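Local atomic coordinates of O-methyltransferase, SAM-dependent (PDB entry 3R3H), a protein that probably transfers methyl groups from S-adenosylmethionine to hydroxyl groups of acceptor substrates. Residues Leu21-Ala26 with Thr71-Leu76. Residues are numbered along the deposited sequence; the frame is centred on the assembly and turned at random.
Sequences LREHPA and TGYSAL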
ATOM      1  N   LEU A  21      -7.168  -8.811   9.630  1.00 37.86           N
ATOM      2  CA  LEU A  21      -6.260  -8.721  10.772  1.00 38.16           C
ATOM      3  C   LEU A  21      -5.840 -10.094  11.250  1.00 38.58           C
ATOM      4  O   LEU A  21      -6.665 -10.889  11.705  1.00 39.24           O
ATOM      5  CB  LEU A  21      -6.904  -7.974  11.941  1.00 35.93           C
ATOM      6  CG  LEU A  21      -6.013  -7.037  12.779  1.00 34.07           C
ATOM      7  CD1 LEU A  21      -6.658  -6.867  14.142  1.00 30.88           C
ATOM      8  CD2 LEU A  21      -4.597  -7.567  12.933  1.00 32.45           C
ATOM      9  N   ARG A  22      -4.550 -10.364  11.129  1.00 39.50           N
ATOM     10  CA  ARG A  22      -3.975 -11.623  11.565  1.00 42.32           C
ATOM     11  C   ARG A  22      -2.883 -11.215  12.553  1.00 42.02           C
ATOM     12  O   ARG A  22      -1.682 -11.365  12.305  1.00 43.09           O
ATOM     13  CB  ARG A  22      -3.435 -12.411  10.354  1.00 42.61           C
ATOM     14  CG  ARG A  22      -4.520 -13.298   9.711  1.00 44.76           C
ATOM     15  CD  ARG A  22      -4.544 -13.299   8.171  1.00 46.21           C
ATOM     16  NE  ARG A  22      -3.569 -14.205   7.574  1.00 46.03           N
ATOM     17  CZ  ARG A  22      -3.848 -15.073   6.606  1.00 46.54           C
ATOM     18  NH1 ARG A  22      -5.079 -15.153   6.124  1.00 44.38           N
ATOM     19  NH2 ARG A  22      -2.897 -15.867   6.125  1.00 47.17           N
ATOM     20  N   GLU A  23      -3.354 -10.688  13.681  1.00 42.07           N
ATOM     21  CA  GLU A  23      -2.527 -10.172  14.765  1.00 42.42           C
ATOM     22  C   GLU A  23      -1.918 -11.215  15.696  1.00 41.85           C
ATOM     23  O   GLU A  23      -2.580 -12.154  16.128  1.00 42.85           O
ATOM     24  CB  GLU A  23      -3.368  -9.195  15.574  1.00 40.48           C
ATOM     25  CG  GLU A  23      -2.605  -8.327  16.516  1.00 40.24           C
ATOM     26  CD  GLU A  23      -3.504  -7.275  17.105  1.00 40.36           C
ATOM     27  OE1 GLU A  23      -4.576  -7.646  17.626  1.00 42.05           O
ATOM     28  OE2 GLU A  23      -3.152  -6.080  17.045  1.00 40.80           O
ATOM     29  N   HIS A  24      -0.643 -11.031  16.006  1.00 42.26           N
ATOM     30  CA  HIS A  24       0.070 -11.939  16.892  1.00 44.28           C
ATOM     31  C   HIS A  24      -0.303 -11.598  18.340  1.00 44.62           C
ATOM     32  O   HIS A  24      -0.377 -10.420  18.712  1.00 44.80           O
ATOM     33  CB  HIS A  24       1.563 -11.785  16.662  1.00 43.42           C
ATOM     34  CG  HIS A  24       2.404 -12.690  17.499  1.00 43.91           C
ATOM     35  ND1 HIS A  24       2.542 -12.535  18.865  1.00 43.56           N
ATOM     36  CD2 HIS A  24       3.183 -13.741  17.160  1.00 43.48           C
ATOM     37  CE1 HIS A  24       3.373 -13.449  19.325  1.00 43.67           C
ATOM     38  NE2 HIS A  24       3.778 -14.196  18.311  1.00 43.48           N
ATOM     39  N   PRO A  25      -0.546 -12.625  19.177  1.00 45.02           N
ATOM     40  CA  PRO A  25      -0.924 -12.464  20.593  1.00 46.26           C
ATOM     41  C   PRO A  25      -0.196 -11.401  21.409  1.00 43.93           C
ATOM     42  O   PRO A  25      -0.831 -10.629  22.137  1.00 42.78           O
ATOM     43  CB  PRO A  25      -0.743 -13.872  21.170  1.00 45.21           C
ATOM     44  CG  PRO A  25       0.105 -14.601  20.140  1.00 46.47           C
ATOM     45  CD  PRO A  25      -0.398 -14.053  18.847  1.00 45.93           C
ATOM     46  N   ALA A  26       1.129 -11.377  21.305  1.00 42.49           N
ATOM     47  CA  ALA A  26       1.935 -10.399  22.030  1.00 41.96           C
ATOM     48  C   ALA A  26       1.566  -9.004  21.542  1.00 40.42           C
ATOM     49  O   ALA A  26       1.529  -8.057  22.327  1.00 41.90           O
ATOM     50  CB  ALA A  26       3.405 -10.667  21.802  1.00 40.89           C
ATOM     51  N   THR A  71       4.692   2.852  21.797  1.00 33.89           N
ATOM     52  CA  THR A  71       4.289   1.946  22.866  1.00 33.71           C
ATOM     53  C   THR A  71       5.190   0.711  22.641  1.00 33.85           C
ATOM     54  O   THR A  71       5.441  -0.075  23.568  1.00 37.02           O
ATOM     55  CB  THR A  71       2.793   1.507  22.758  1.00 33.57           C
ATOM     56  OG1 THR A  71       2.517   0.993  21.443  1.00 30.55           O
ATOM     57  CG2 THR A  71       1.870   2.678  23.093  1.00 33.35           C
ATOM     58  N   GLY A  72       5.688   0.571  21.407  1.00 32.63           N
ATOM     59  CA  GLY A  72       6.549  -0.543  21.070  1.00 29.00           C
ATOM     60  C   GLY A  72       5.821  -1.569  20.230  1.00 29.66           C
ATOM     61  O   GLY A  72       6.352  -2.642  19.949  1.00 26.45           O
ATOM     62  N   TYR A  73       4.601  -1.215  19.816  1.00 30.66           N
ATOM     63  CA  TYR A  73       3.735  -2.072  18.995  1.00 29.29           C
ATOM     64  C   TYR A  73       4.216  -2.181  17.545  1.00 28.08           C
ATOM     65  O   TYR A  73       4.339  -3.294  17.009  1.00 29.45           O
ATOM     66  CB  TYR A  73       2.298  -1.537  19.026  1.00 30.58           C
ATOM     67  CG  TYR A  73       1.293  -2.315  18.200  1.00 33.67           C
ATOM     68  CD1 TYR A  73       1.236  -2.183  16.810  1.00 36.94           C
ATOM     69  CD2 TYR A  73       0.406  -3.193  18.807  1.00 35.67           C
ATOM     70  CE1 TYR A  73       0.310  -2.913  16.047  1.00 38.00           C
ATOM     71  CE2 TYR A  73      -0.516  -3.935  18.059  1.00 37.44           C
ATOM     72  CZ  TYR A  73      -0.561  -3.792  16.686  1.00 37.67           C
ATOM     73  OH  TYR A  73      -1.460  -4.543  15.971  1.00 40.47           O
ATOM     74  N   SER A  74       4.484  -1.041  16.906  1.00 26.17           N
ATOM     75  CA  SER A  74       4.945  -1.062  15.521  1.00 24.83           C
ATOM     76  C   SER A  74       6.340  -1.679  15.394  1.00 23.17           C
ATOM     77  O   SER A  74       6.680  -2.254  14.360  1.00 23.35           O
ATOM     78  CB  SER A  74       4.924   0.359  14.915  1.00 23.84           C
ATOM     79  OG  SER A  74       5.452   1.327  15.805  1.00 22.84           O
ATOM     80  N   ALA A  75       7.138  -1.569  16.451  1.00 23.88           N
ATOM     81  CA  ALA A  75       8.491  -2.125  16.452  1.00 25.04           C
ATOM     82  C   ALA A  75       8.427  -3.660  16.504  1.00 25.23           C
ATOM     83  O   ALA A  75       9.261  -4.359  15.898  1.00 24.31           O
ATOM     84  CB  ALA A  75       9.278  -1.587  17.656  1.00 24.54           C
ATOM     85  N   LEU A  76       7.431  -4.164  17.234  1.00 24.52           N
ATOM     86  CA  LEU A  76       7.236  -5.591  17.380  1.00 23.74           C
ATOM     87  C   LEU A  76       6.751  -6.179  16.067  1.00 25.89           C
ATOM     88  O   LEU A  76       7.347  -7.130  15.531  1.00 24.31           O
ATOM     89  CB  LEU A  76       6.212  -5.846  18.478  1.00 23.48           C
ATOM     90  CG  LEU A  76       5.850  -7.313  18.741  1.00 22.94           C
ATOM     91  CD1 LEU A  76       7.104  -8.103  19.118  1.00 20.76           C
ATOM     92  CD2 LEU A  76       4.820  -7.362  19.854  1.00 22.53           C
TER
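Tyr73 and Glu23 join the start of helix 73-80 to the loop just before helix 25-32 in this Rossmann-like methyltransferase fold. Helix 73-80 follows the first strand of the parallel part of the sheet, 63-68. Helix 25-32 belongs to the N-terminal helical part of the chain. The phenol OH of Tyr73 donates to OE2 of Glu23 at 2.5 Å. OE2 receives it on its anti lone pair and lies at the ring edge, near the ring plane. The carboxylate itself is turned 73° from that plane. Glu23 reaches the hydroxyl with an extended chain, its CG anti to the backbone N (chi1 -166°). Its other oxygen, OE1, forms a salt bridge with Arg31, so both carboxylate oxygens are engaged. Pro46 and Ala49 of helix 46-59 also pack on Tyr73.

The second touch is apolar: Leu76 CD2 lies 4.1 Å from Ala26 CB. Leu27 and Trp105 also contact the Leu76 side chain.

Each helix start has its own N-cap residue. Gly72 caps helix 73-80, with a positive phi at which a CB would be jammed against the preceding carbonyl O. His24 is the N-cap of helix 25-32. Its ND1 accepts from Ala26 N at 3.0 Å, with the donor 14° out of the imidazole plane.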